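Local coordinates for periplasmic oligopeptide-binding protein (PDB 3ZS6) that probably binds oligopeptides in the periplasm and hands them to an ABC transporter for uptake into the cell, at residues A[99-107]-A[418-426]. Residues are numbered along the deposited sequence; the frame is centred on the assembly and turned at random.
Sequences SKYTILVEF and DLIRCGSSQ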
# COMPACT_ATOMS: atom_id res chain seq x y z
N SER A 99 12.93 7.31 -7.44
CA SER A 99 11.85 6.46 -6.92
C SER A 99 11.29 7.00 -5.60
O SER A 99 12.05 7.41 -4.72
CB SER A 99 12.32 5.03 -6.68
OG SER A 99 11.26 4.23 -6.17
N LYS A 100 9.97 6.97 -5.46
CA LYS A 100 9.33 7.27 -4.19
C LYS A 100 9.17 6.02 -3.33
O LYS A 100 8.58 6.07 -2.25
CB LYS A 100 7.97 7.94 -4.40
CG LYS A 100 8.06 9.37 -4.93
CD LYS A 100 8.82 10.24 -3.94
CE LYS A 100 8.65 11.73 -4.24
NZ LYS A 100 9.34 12.58 -3.22
N TYR A 101 9.67 4.88 -3.80
CA TYR A 101 9.50 3.63 -3.07
C TYR A 101 10.80 2.93 -2.74
O TYR A 101 10.89 1.71 -2.86
CB TYR A 101 8.56 2.67 -3.81
CG TYR A 101 7.53 2.02 -2.90
CD1 TYR A 101 6.34 2.68 -2.60
CD2 TYR A 101 7.75 0.77 -2.33
CE1 TYR A 101 5.39 2.10 -1.78
CE2 TYR A 101 6.79 0.18 -1.50
CZ TYR A 101 5.62 0.86 -1.23
OH TYR A 101 4.65 0.32 -0.41
N THR A 102 11.80 3.68 -2.30
CA THR A 102 13.07 3.09 -1.91
C THR A 102 12.97 2.26 -0.62
O THR A 102 13.90 1.53 -0.27
CB THR A 102 14.17 4.16 -1.74
OG1 THR A 102 13.72 5.16 -0.82
CG2 THR A 102 14.49 4.82 -3.09
N ILE A 103 11.85 2.36 0.08
CA ILE A 103 11.69 1.68 1.37
C ILE A 103 11.92 0.16 1.27
O ILE A 103 12.50 -0.43 2.18
CB ILE A 103 10.32 1.96 2.02
CG1 ILE A 103 9.18 1.59 1.07
CG2 ILE A 103 10.22 3.44 2.45
CD1 ILE A 103 7.79 1.69 1.67
N LEU A 104 11.48 -0.46 0.18
CA LEU A 104 11.60 -1.91 0.06
C LEU A 104 13.04 -2.39 -0.12
O LEU A 104 13.40 -3.47 0.36
CB LEU A 104 10.73 -2.46 -1.09
CG LEU A 104 9.23 -2.53 -0.78
CD1 LEU A 104 8.47 -3.20 -1.92
CD2 LEU A 104 8.99 -3.25 0.53
N VAL A 105 13.87 -1.60 -0.79
CA VAL A 105 15.25 -1.99 -1.01
C VAL A 105 16.12 -1.54 0.17
O VAL A 105 17.28 -1.90 0.29
CB VAL A 105 15.80 -1.42 -2.33
CG1 VAL A 105 16.15 0.06 -2.17
CG2 VAL A 105 17.01 -2.22 -2.80
N GLU A 106 15.51 -0.78 1.07
CA GLU A 106 16.25 -0.20 2.19
C GLU A 106 16.84 -1.26 3.12
O GLU A 106 17.83 -0.99 3.81
CB GLU A 106 15.35 0.76 2.97
CG GLU A 106 16.04 2.02 3.46
CD GLU A 106 15.06 3.02 4.05
OE1 GLU A 106 14.26 3.60 3.29
OE2 GLU A 106 15.07 3.21 5.29
N PHE A 107 16.25 -2.45 3.16
CA PHE A 107 16.76 -3.51 4.02
C PHE A 107 18.06 -4.09 3.47
O PHE A 107 18.83 -4.73 4.19
CB PHE A 107 15.74 -4.65 4.19
CG PHE A 107 14.49 -4.25 4.92
CD1 PHE A 107 14.23 -2.92 5.23
CD2 PHE A 107 13.56 -5.21 5.31
CE1 PHE A 107 13.07 -2.56 5.91
CE2 PHE A 107 12.41 -4.86 5.98
CZ PHE A 107 12.16 -3.53 6.28
N ASP A 418 7.34 2.30 8.00
CA ASP A 418 7.74 3.06 6.81
C ASP A 418 7.03 4.41 6.72
O ASP A 418 7.45 5.30 5.98
CB ASP A 418 7.50 2.26 5.53
CG ASP A 418 8.58 1.21 5.27
OD1 ASP A 418 9.71 1.40 5.76
OD2 ASP A 418 8.29 0.21 4.58
N LEU A 419 5.94 4.57 7.47
CA LEU A 419 5.18 5.83 7.46
C LEU A 419 5.73 6.89 8.41
O LEU A 419 5.40 8.07 8.27
CB LEU A 419 3.72 5.57 7.84
CG LEU A 419 2.94 4.62 6.94
CD1 LEU A 419 1.54 4.39 7.51
CD2 LEU A 419 2.89 5.16 5.50
N ILE A 420 6.55 6.48 9.37
CA ILE A 420 6.95 7.39 10.43
C ILE A 420 8.46 7.43 10.73
O ILE A 420 8.90 8.27 11.51
CB ILE A 420 6.20 7.08 11.75
CG1 ILE A 420 6.25 5.59 12.06
CG2 ILE A 420 4.74 7.55 11.65
CD1 ILE A 420 5.81 5.24 13.48
N ARG A 421 9.23 6.53 10.13
CA ARG A 421 10.69 6.54 10.29
C ARG A 421 11.29 7.79 9.66
O ARG A 421 10.92 8.17 8.55
CB ARG A 421 11.34 5.30 9.63
CG ARG A 421 11.23 4.02 10.43
CD ARG A 421 12.08 2.90 9.82
NE ARG A 421 11.77 2.68 8.41
CZ ARG A 421 12.46 3.21 7.40
NH1 ARG A 421 13.51 3.99 7.63
NH2 ARG A 421 12.10 2.95 6.15
N CYS A 422 12.24 8.42 10.36
CA CYS A 422 12.93 9.60 9.85
C CYS A 422 13.47 9.34 8.46
O CYS A 422 14.18 8.36 8.24
CB CYS A 422 14.11 9.97 10.75
SG CYS A 422 13.71 10.48 12.43
N GLY A 423 13.14 10.21 7.51
CA GLY A 423 13.74 10.11 6.19
C GLY A 423 13.19 9.03 5.26
O GLY A 423 13.64 8.93 4.11
N SER A 424 12.23 8.23 5.71
CA SER A 424 11.63 7.22 4.84
C SER A 424 10.97 7.87 3.62
O SER A 424 10.36 8.93 3.74
CB SER A 424 10.59 6.40 5.60
OG SER A 424 9.72 5.76 4.69
N SER A 425 11.08 7.22 2.47
CA SER A 425 10.50 7.76 1.24
C SER A 425 8.97 7.81 1.29
O SER A 425 8.34 8.52 0.51
CB SER A 425 10.97 6.96 0.01
OG SER A 425 10.26 5.73 -0.13
N GLN A 426 8.36 7.06 2.20
CA GLN A 426 6.90 7.07 2.31
C GLN A 426 6.43 7.72 3.62
O GLN A 426 5.25 7.64 3.99
CB GLN A 426 6.32 5.66 2.14
CG GLN A 426 6.35 5.15 0.69
CD GLN A 426 5.36 5.89 -0.20
OE1 GLN A 426 4.23 6.17 0.20
NE2 GLN A 426 5.79 6.21 -1.42
O HOH W 1 13.21 5.26 1.87
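Two loops meet here, drawing closest where the CA atoms of Lys100 and Ser425 stand 5.6 Å apart, consistent with a contact between the two lobes of this type II (cluster C) periplasmic binding protein, beside the bound peptide. Both polar links at this end converge on one backbone oxygen. Ser425 OG donates to Lys100 O at 2.7 Å and Gln426 NE2 donates to it at 2.9 Å, the two coming from opposite faces of the carbonyl plane, so the oxygen is gripped from both sides. A chi1 of 78° sets the Ser425 hydroxyl between its own N and C and aims it across the gap. Gln426 NE2 also bonds Glu24, which fixes the turn of the amide, while the Gln426 side chain packs on an apolar side chain of the peptide. Tyr101 lies next to this amide, their planes 37° apart; its hydroxyl bonds Asp409 and, weakly, the peptide backbone.

Ile103 fills the middle of the contact. Ile103 CD1 sits over one face of the Tyr101 ring, near the rim, and touches Asp418 OD2 at 3.3 Å, whereas the CG2 branch meets the hydroxyls of Ser424 and Ser425. Trp406 of strand 401-407 packs on Ile103 as well.

Farther along, Glu106 and Arg421 reach toward each other and form a salt bridge, Arg421 NH1 to Glu106 OE2 2.9 Å; NH1 and NH2 both make weak hydrogen bonds to this oxygen, which approaches the guanidinium obliquely. Arg421 NH2 gives Asp418 OD1 a nearly straight bond (173°), in the guanidinium plane, at 2.9 Å. Near Glu106, a water accepts the Ser425 N-H at 3.0 Å and hydrogen-bonds Thr102 OG1 at 2.7 Å.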